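Local coordinates for secretion activator protein, hypothetical (Brucella abortus bv. 1 str. 9-941, PDB 7DNP) that probably hydrolyses peptidoglycan as a muramidase of glycosyl hydrolase family 108, serving the type IV secretion system as an autolysin, at residues Tyr65-Val73 against Thr86-Pro95. Sequence-based numbering, arbitrary orientation.
Sequences YRENYWNKV and TLDFAIHSGP. With H9U ((2R)-2-[[(2S)-2-[[(2R)-2-[(2R,3S,4R,5R,6S)-5-acetamido-3-[(2S,3R,4R,5S,6R)-3-acetamido-6-(hydroxymethyl)-4,5-bis(oxidanyl)oxan-2-yl]oxy-2-(hydroxymethyl)-6-oxidanyl-oxan-4-yl]oxypropanoyl]amino]propanoyl]amino]pentanedioic acid), chain B.
Tyr69 and Tyr65 both set CG beside the backbone N (chi1 -69° and -81°), which carries their rings from helix 58-70 across to Ile91 on helix 82-93. Tyr65 crosses the Ile91 side chain at about a right angle, CE1 lying 3.8 Å from CG1, while its hydroxyl hydrogen-bonds to the Met33 carbonyl O. The Tyr69 ring reaches further along, with the carbonyl oxygen of Ala90 at its edge, 3.4 Å from CE1. On the Trp70 side, Leu87 sends CD2 to within 3.8 Å of Trp70 CE3, and its other methyl, CD1, lies against the backbone of Trp70. Val73 fits CG1 against Ala90 CB at 3.6 Å and slides past Thr86. Next to Tyr69, Pro95 packs CB against Lys72 CB, and its CG sits 3.3 Å from the carbonyl oxygen of Asn68. No hydrogen bond joins the two segments; the axes of helices 65-70 and 86-93 run nearly perpendicular (95°).

The sugar-peptide H9U bridges them instead. Its O06 lies in the Tyr69 ring plane, 2.5 Å from OH, a hydrogen bond of doubtfully short length; that hydroxyl also hydrogen-bonds to Thr39 OG1. H9U N19 donates to Ile91 O at 2.7 Å. His92 NE2 donates a hydrogen bond to H9U O10, and C44 covers one face of the His92 ring, offset toward the rim. Thus the packed helices of the lysozyme-clan glycosyl hydrolase 108 domain present Tyr65, Tyr69, Ile91 and His92 as one side of the peptidoglycan-fragment pocket.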
ATOM      1  N   TYR A  65      -1.601   7.162   7.201  1.00 16.30           N
ATOM      2  CA  TYR A  65      -1.548   6.749   5.805  1.00 16.38           C
ATOM      3  C   TYR A  65      -0.750   7.742   4.964  1.00 16.41           C
ATOM      4  O   TYR A  65      -0.013   7.339   4.057  1.00 15.17           O
ATOM      5  CB  TYR A  65      -2.965   6.590   5.251  1.00 15.39           C
ATOM      6  CG  TYR A  65      -3.618   5.266   5.604  1.00 16.73           C
ATOM      7  CD1 TYR A  65      -2.964   4.061   5.378  1.00 18.91           C
ATOM      8  CD2 TYR A  65      -4.885   5.227   6.172  1.00 18.06           C
ATOM      9  CE1 TYR A  65      -3.560   2.852   5.701  1.00 19.95           C
ATOM     10  CE2 TYR A  65      -5.487   4.025   6.500  1.00 17.42           C
ATOM     11  CZ  TYR A  65      -4.824   2.844   6.263  1.00 18.77           C
ATOM     12  OH  TYR A  65      -5.432   1.653   6.593  1.00 19.96           O
ATOM     13  N   ARG A  66      -0.885   9.042   5.247  1.00 15.42           N
ATOM     14  CA  ARG A  66      -0.172  10.052   4.463  1.00 16.27           C
ATOM     15  C   ARG A  66       1.331  10.000   4.726  1.00 18.68           C
ATOM     16  O   ARG A  66       2.132   9.910   3.790  1.00 17.45           O
ATOM     17  CB  ARG A  66      -0.726  11.447   4.770  1.00 16.70           C
ATOM     18  CG  ARG A  66      -0.315  12.542   3.767  1.00 17.27           C
ATOM     19  CD  ARG A  66      -0.663  13.950   4.274  1.00 18.44           C
ATOM     20  NE  ARG A  66      -0.035  14.219   5.567  1.00 22.88           N
ATOM     21  CZ  ARG A  66      -0.695  14.301   6.720  1.00 22.49           C
ATOM     22  NH1 ARG A  66      -2.014  14.148   6.748  1.00 16.12           N
ATOM     23  NH2 ARG A  66      -0.034  14.533   7.846  1.00 19.46           N
ATOM     24  N   GLU A  67       1.731  10.048   6.000  1.00 17.61           N
ATOM     25  CA  GLU A  67       3.145  10.152   6.351  1.00 20.80           C
ATOM     26  C   GLU A  67       3.872   8.816   6.265  1.00 22.95           C
ATOM     27  O   GLU A  67       5.027   8.762   5.822  1.00 19.89           O
ATOM     28  CB  GLU A  67       3.299  10.714   7.765  1.00 22.04           C
ATOM     29  CG  GLU A  67       2.795  12.133   7.940  1.00 23.39           C
ATOM     30  CD  GLU A  67       3.515  13.111   7.041  1.00 29.90           C
ATOM     31  OE1 GLU A  67       4.711  12.879   6.747  1.00 28.88           O
ATOM     32  OE2 GLU A  67       2.886  14.110   6.629  1.00 29.52           O
ATOM     33  N   ASN A  68       3.244   7.737   6.714  1.00 17.07           N
ATOM     34  CA  ASN A  68       3.957   6.479   6.870  1.00 21.45           C
ATOM     35  C   ASN A  68       3.714   5.501   5.736  1.00 20.79           C
ATOM     36  O   ASN A  68       4.269   4.399   5.758  1.00 18.84           O
ATOM     37  CB  ASN A  68       3.594   5.840   8.212  1.00 20.80           C
ATOM     38  CG  ASN A  68       4.396   6.433   9.356  1.00 28.70           C
ATOM     39  OD1 ASN A  68       5.203   7.341   9.149  1.00 26.11           O
ATOM     40  ND2 ASN A  68       4.192   5.918  10.559  1.00 30.21           N
ATOM     41  N   TYR A  69       2.914   5.873   4.740  1.00 16.97           N
ATOM     42  CA  TYR A  69       2.694   4.972   3.620  1.00 18.87           C
ATOM     43  C   TYR A  69       2.862   5.725   2.308  1.00 17.50           C
ATOM     44  O   TYR A  69       3.811   5.460   1.565  1.00 19.35           O
ATOM     45  CB  TYR A  69       1.320   4.302   3.748  1.00 17.94           C
ATOM     46  CG  TYR A  69       1.300   3.337   4.915  1.00 17.77           C
ATOM     47  CD1 TYR A  69       1.750   2.030   4.767  1.00 17.44           C
ATOM     48  CD2 TYR A  69       0.885   3.747   6.178  1.00 18.08           C
ATOM     49  CE1 TYR A  69       1.762   1.151   5.835  1.00 18.33           C
ATOM     50  CE2 TYR A  69       0.894   2.873   7.253  1.00 18.99           C
ATOM     51  CZ  TYR A  69       1.335   1.579   7.076  1.00 18.39           C
ATOM     52  OH  TYR A  69       1.347   0.707   8.140  1.00 18.72           O
ATOM     53  N   TRP A  70       1.977   6.690   2.044  1.00 13.02           N
ATOM     54  CA  TRP A  70       2.075   7.504   0.833  1.00 17.20           C
ATOM     55  C   TRP A  70       3.445   8.169   0.707  1.00 18.55           C
ATOM     56  O   TRP A  70       4.109   8.056  -0.331  1.00 17.07           O
ATOM     57  CB  TRP A  70       0.958   8.552   0.829  1.00 18.74           C
ATOM     58  CG  TRP A  70       0.965   9.475  -0.356  1.00 16.71           C
ATOM     59  CD1 TRP A  70       1.382  10.772  -0.378  1.00 16.78           C
ATOM     60  CD2 TRP A  70       0.521   9.173  -1.684  1.00 19.06           C
ATOM     61  NE1 TRP A  70       1.229  11.297  -1.640  1.00 19.99           N
ATOM     62  CE2 TRP A  70       0.701  10.335  -2.459  1.00 18.15           C
ATOM     63  CE3 TRP A  70      -0.007   8.029  -2.294  1.00 18.37           C
ATOM     64  CZ2 TRP A  70       0.372  10.389  -3.813  1.00 18.21           C
ATOM     65  CZ3 TRP A  70      -0.334   8.088  -3.641  1.00 17.91           C
ATOM     66  CH2 TRP A  70      -0.143   9.256  -4.382  1.00 16.00           C
ATOM     67  N   ASN A  71       3.891   8.870   1.756  1.00 19.28           N
ATOM     68  CA  ASN A  71       5.181   9.554   1.677  1.00 16.74           C
ATOM     69  C   ASN A  71       6.349   8.574   1.646  1.00 17.93           C
ATOM     70  O   ASN A  71       7.382   8.869   1.034  1.00 18.68           O
ATOM     71  CB  ASN A  71       5.343  10.531   2.846  1.00 21.10           C
ATOM     72  CG  ASN A  71       4.520  11.794   2.668  1.00 23.94           C
ATOM     73  OD1 ASN A  71       4.058  12.099   1.567  1.00 21.85           O
ATOM     74  ND2 ASN A  71       4.335  12.538   3.750  1.00 23.24           N
ATOM     75  N   LYS A  72       6.218   7.411   2.287  1.00 19.40           N
ATOM     76  CA  LYS A  72       7.315   6.448   2.310  1.00 21.58           C
ATOM     77  C   LYS A  72       7.465   5.674   1.005  1.00 21.08           C
ATOM     78  O   LYS A  72       8.460   4.961   0.837  1.00 20.67           O
ATOM     79  CB  LYS A  72       7.132   5.474   3.479  1.00 21.07           C
ATOM     80  CG  LYS A  72       7.228   6.158   4.834  1.00 24.13           C
ATOM     81  CD  LYS A  72       8.065   5.362   5.823  1.00 33.99           C
ATOM     82  CE  LYS A  72       8.550   6.261   6.967  1.00 35.52           C
ATOM     83  NZ  LYS A  72       7.744   6.092   8.214  1.00 35.75           N
ATOM     84  N   VAL A  73       6.511   5.784   0.086  1.00 17.32           N
ATOM     85  CA  VAL A  73       6.672   5.273  -1.268  1.00 18.84           C
ATOM     86  C   VAL A  73       6.797   6.410  -2.278  1.00 18.13           C
ATOM     87  O   VAL A  73       6.704   6.173  -3.490  1.00 16.36           O
ATOM     88  CB  VAL A  73       5.527   4.315  -1.643  1.00 16.35           C
ATOM     89  CG1 VAL A  73       5.449   3.168  -0.638  1.00 14.64           C
ATOM     90  CG2 VAL A  73       4.198   5.060  -1.721  1.00 18.09           C
ATOM     91  N   THR A  86       1.500   1.123  -5.811  1.00 15.92           N
ATOM     92  CA  THR A  86       2.543   1.016  -4.799  1.00 15.03           C
ATOM     93  C   THR A  86       1.993   1.312  -3.410  1.00 15.85           C
ATOM     94  O   THR A  86       2.374   0.656  -2.431  1.00 16.17           O
ATOM     95  CB  THR A  86       3.689   1.959  -5.152  1.00 18.57           C
ATOM     96  OG1 THR A  86       4.143   1.661  -6.479  1.00 19.96           O
ATOM     97  CG2 THR A  86       4.843   1.802  -4.174  1.00 13.84           C
ATOM     98  N   LEU A  87       1.076   2.279  -3.309  1.00 15.47           N
ATOM     99  CA  LEU A  87       0.479   2.620  -2.019  1.00 17.44           C
ATOM    100  C   LEU A  87      -0.285   1.442  -1.426  1.00 15.87           C
ATOM    101  O   LEU A  87      -0.140   1.130  -0.237  1.00 16.12           O
ATOM    102  CB  LEU A  87      -0.444   3.829  -2.170  1.00 18.13           C
ATOM    103  CG  LEU A  87      -1.334   4.166  -0.969  1.00 16.52           C
ATOM    104  CD1 LEU A  87      -0.503   4.594   0.229  1.00 13.76           C
ATOM    105  CD2 LEU A  87      -2.345   5.246  -1.343  1.00 20.00           C
ATOM    106  N   ASP A  88      -1.121   0.781  -2.227  1.00 16.43           N
ATOM    107  CA  ASP A  88      -1.905  -0.314  -1.661  1.00 16.02           C
ATOM    108  C   ASP A  88      -1.012  -1.467  -1.222  1.00 16.29           C
ATOM    109  O   ASP A  88      -1.227  -2.047  -0.151  1.00 15.60           O
ATOM    110  CB  ASP A  88      -2.955  -0.816  -2.646  1.00 16.16           C
ATOM    111  CG  ASP A  88      -3.890  -1.819  -2.001  1.00 18.01           C
ATOM    112  OD1 ASP A  88      -4.796  -1.385  -1.265  1.00 21.12           O
ATOM    113  OD2 ASP A  88      -3.693  -3.039  -2.190  1.00 21.95           O
ATOM    114  N   PHE A  89      -0.018  -1.822  -2.041  1.00 14.23           N
ATOM    115  CA  PHE A  89       0.982  -2.807  -1.637  1.00 16.16           C
ATOM    116  C   PHE A  89       1.652  -2.382  -0.332  1.00 16.43           C
ATOM    117  O   PHE A  89       1.817  -3.192   0.589  1.00 12.63           O
ATOM    118  CB  PHE A  89       2.003  -2.974  -2.773  1.00 15.03           C
ATOM    119  CG  PHE A  89       2.813  -4.251  -2.725  1.00 16.77           C
ATOM    120  CD1 PHE A  89       2.810  -5.079  -1.613  1.00 13.83           C
ATOM    121  CD2 PHE A  89       3.605  -4.605  -3.811  1.00 13.58           C
ATOM    122  CE1 PHE A  89       3.570  -6.240  -1.588  1.00 13.94           C
ATOM    123  CE2 PHE A  89       4.366  -5.763  -3.793  1.00 15.58           C
ATOM    124  CZ  PHE A  89       4.347  -6.584  -2.676  1.00 18.18           C
ATOM    125  N   ALA A  90       2.000  -1.096  -0.221  1.00 17.81           N
ATOM    126  CA  ALA A  90       2.611  -0.590   1.004  1.00 15.41           C
ATOM    127  C   ALA A  90       1.672  -0.724   2.192  1.00 14.81           C
ATOM    128  O   ALA A  90       2.107  -1.056   3.300  1.00 15.37           O
ATOM    129  CB  ALA A  90       3.030   0.870   0.820  1.00 16.45           C
ATOM    130  N   ILE A  91       0.380  -0.455   1.993  1.00 17.37           N
ATOM    131  CA  ILE A  91      -0.565  -0.569   3.103  1.00 17.96           C
ATOM    132  C   ILE A  91      -0.656  -2.014   3.571  1.00 18.09           C
ATOM    133  O   ILE A  91      -0.684  -2.297   4.776  1.00 16.69           O
ATOM    134  CB  ILE A  91      -1.944  -0.022   2.693  1.00 16.15           C
ATOM    135  CG1 ILE A  91      -1.894   1.502   2.559  1.00 19.46           C
ATOM    136  CG2 ILE A  91      -3.014  -0.450   3.703  1.00 19.01           C
ATOM    137  CD1 ILE A  91      -3.149   2.102   1.944  1.00 15.02           C
ATOM    138  N   HIS A  92      -0.655  -2.948   2.623  1.00 16.96           N
ATOM    139  CA  HIS A  92      -0.873  -4.360   2.918  1.00 19.24           C
ATOM    140  C   HIS A  92       0.368  -5.040   3.484  1.00 18.08           C
ATOM    141  O   HIS A  92       0.248  -5.921   4.343  1.00 19.97           O
ATOM    142  CB  HIS A  92      -1.321  -5.071   1.641  1.00 16.44           C
ATOM    143  CG  HIS A  92      -2.000  -6.383   1.873  1.00 22.14           C
ATOM    144  ND1 HIS A  92      -1.865  -7.447   1.007  1.00 23.55           N
ATOM    145  CD2 HIS A  92      -2.832  -6.800   2.857  1.00 25.33           C
ATOM    146  CE1 HIS A  92      -2.582  -8.465   1.449  1.00 25.55           C
ATOM    147  NE2 HIS A  92      -3.177  -8.098   2.571  1.00 25.78           N
ATOM    148  N   SER A  93       1.557  -4.646   3.028  1.00 16.33           N
ATOM    149  CA  SER A  93       2.782  -5.377   3.331  1.00 16.47           C
ATOM    150  C   SER A  93       3.917  -4.477   3.797  1.00 16.90           C
ATOM    151  O   SER A  93       5.038  -4.964   3.977  1.00 17.79           O
ATOM    152  CB  SER A  93       3.243  -6.179   2.107  1.00 16.87           C
ATOM    153  OG  SER A  93       2.210  -7.021   1.623  1.00 18.08           O
ATOM    154  N   GLY A  94       3.670  -3.185   3.986  1.00 15.08           N
ATOM    155  CA  GLY A  94       4.707  -2.283   4.424  1.00 17.06           C
ATOM    156  C   GLY A  94       5.379  -1.572   3.266  1.00 18.02           C
ATOM    157  O   GLY A  94       5.549  -2.131   2.176  1.00 18.03           O
ATOM    158  N   PRO A  95       5.778  -0.316   3.488  1.00 18.74           N
ATOM    159  CA  PRO A  95       6.383   0.467   2.399  1.00 19.55           C
ATOM    160  C   PRO A  95       7.685  -0.109   1.883  1.00 17.58           C
ATOM    161  O   PRO A  95       7.978   0.033   0.692  1.00 19.36           O
ATOM    162  CB  PRO A  95       6.606   1.848   3.035  1.00 18.52           C
ATOM    163  CG  PRO A  95       5.761   1.866   4.252  1.00 20.87           C
ATOM    164  CD  PRO A  95       5.669   0.457   4.733  1.00 16.94           C
TER
HETATM  165  C22 H9U B 201      -2.404  -5.352   7.062  1.00 24.08           C
HETATM  166  C24 H9U B 201      -3.706  -7.389   6.661  1.00 27.61           C
HETATM  167  C26 H9U B 201      -3.722  -4.552   7.075  1.00 25.47           C
HETATM  168  C28 H9U B 201      -5.014  -6.595   6.802  1.00 27.33           C
HETATM  169  C23 H9U B 201      -2.605  -6.772   7.433  1.00 28.19           C
HETATM  170  C25 H9U B 201      -0.251  -4.445   7.433  1.00 25.00           C
HETATM  171  C27 H9U B 201       0.287  -3.096   7.968  1.00 21.55           C
HETATM  172  C29 H9U B 201       1.670  -2.853   7.496  1.00 23.07           C
HETATM  173  C30 H9U B 201       2.570  -3.986   7.782  1.00 24.46           C
HETATM  174  C31 H9U B 201       2.007  -5.267   7.148  1.00 26.32           C
HETATM  175  C32 H9U B 201      -1.016  -8.646   7.822  1.00 29.84           C
HETATM  176  C33 H9U B 201      -3.530  -3.228   6.403  1.00 25.61           C
HETATM  177  C34 H9U B 201       2.930  -6.427   7.370  1.00 26.74           C
HETATM  178  C35 H9U B 201      -4.038  -9.838   6.097  1.00 33.66           C
HETATM  179  C36 H9U B 201      -0.316  -9.537   6.802  1.00 30.57           C
HETATM  180  C37 H9U B 201      -1.230  -0.981   8.275  1.00 23.21           C
HETATM  181  C38 H9U B 201      -0.110  -8.375   9.011  1.00 29.52           C
HETATM  182  C39 H9U B 201       0.584  -9.829   4.459  1.00 29.49           C
HETATM  183  C40 H9U B 201      -4.337 -11.275   6.513  1.00 28.95           C
HETATM  184  C41 H9U B 201      -2.070   0.083   7.570  1.00 19.27           C
HETATM  185  C42 H9U B 201       2.081  -9.629   4.665  1.00 31.70           C
HETATM  186  C43 H9U B 201       4.210 -10.332   5.873  1.00 34.90           C
HETATM  187  C44 H9U B 201       0.206  -9.362   3.066  1.00 24.95           C
HETATM  188  C45 H9U B 201       4.404  -9.493   7.128  1.00 40.71           C
HETATM  189  C46 H9U B 201       4.842 -11.695   6.114  1.00 36.18           C
HETATM  190  C47 H9U B 201       6.317 -11.699   5.717  1.00 40.97           C
HETATM  191  C48 H9U B 201       6.944 -13.077   5.910  1.00 46.13           C
HETATM  192  N18 H9U B 201      -3.997  -8.791   7.089  1.00 28.43           N
HETATM  193  N19 H9U B 201      -0.574  -1.986   7.449  1.00 20.83           N
HETATM  194  N20 H9U B 201      -0.084  -9.008   5.453  1.00 29.43           N
HETATM  195  N21 H9U B 201       2.782 -10.488   5.625  1.00 33.11           N
HETATM  196  O01 H9U B 201      -1.479  -4.750   7.997  1.00 27.42           O
HETATM  197  O02 H9U B 201      -4.827  -5.212   6.370  1.00 27.02           O
HETATM  198  O03 H9U B 201       0.684  -5.548   7.710  1.00 26.00           O
HETATM  199  O04 H9U B 201      -1.320  -7.452   7.131  1.00 29.58           O
HETATM  200  O05 H9U B 201      -5.405  -6.592   8.115  1.00 35.44           O
HETATM  201  O06 H9U B 201       2.215  -1.621   8.105  1.00 21.28           O
HETATM  202  O07 H9U B 201       3.875  -3.725   7.235  1.00 20.72           O
HETATM  203  O08 H9U B 201      -4.792  -2.617   6.343  1.00 25.30           O
HETATM  204  O09 H9U B 201       3.072  -6.650   8.745  1.00 31.15           O
HETATM  205  O10 H9U B 201      -3.839  -9.586   4.954  1.00 31.54           O
HETATM  206  O11 H9U B 201       0.026 -10.634   7.087  1.00 31.52           O
HETATM  207  O12 H9U B 201      -1.125  -0.966   9.461  1.00 19.17           O
HETATM  208  O13 H9U B 201       2.646  -8.777   4.059  1.00 31.67           O
HETATM  209  O14 H9U B 201       5.384  -8.702   7.205  1.00 45.81           O
HETATM  210  O15 H9U B 201       3.588  -9.594   8.083  1.00 33.19           O
HETATM  211  O16 H9U B 201       6.234 -14.031   6.330  1.00 44.39           O
HETATM  212  O17 H9U B 201       8.166 -13.251   5.651  1.00 50.66           O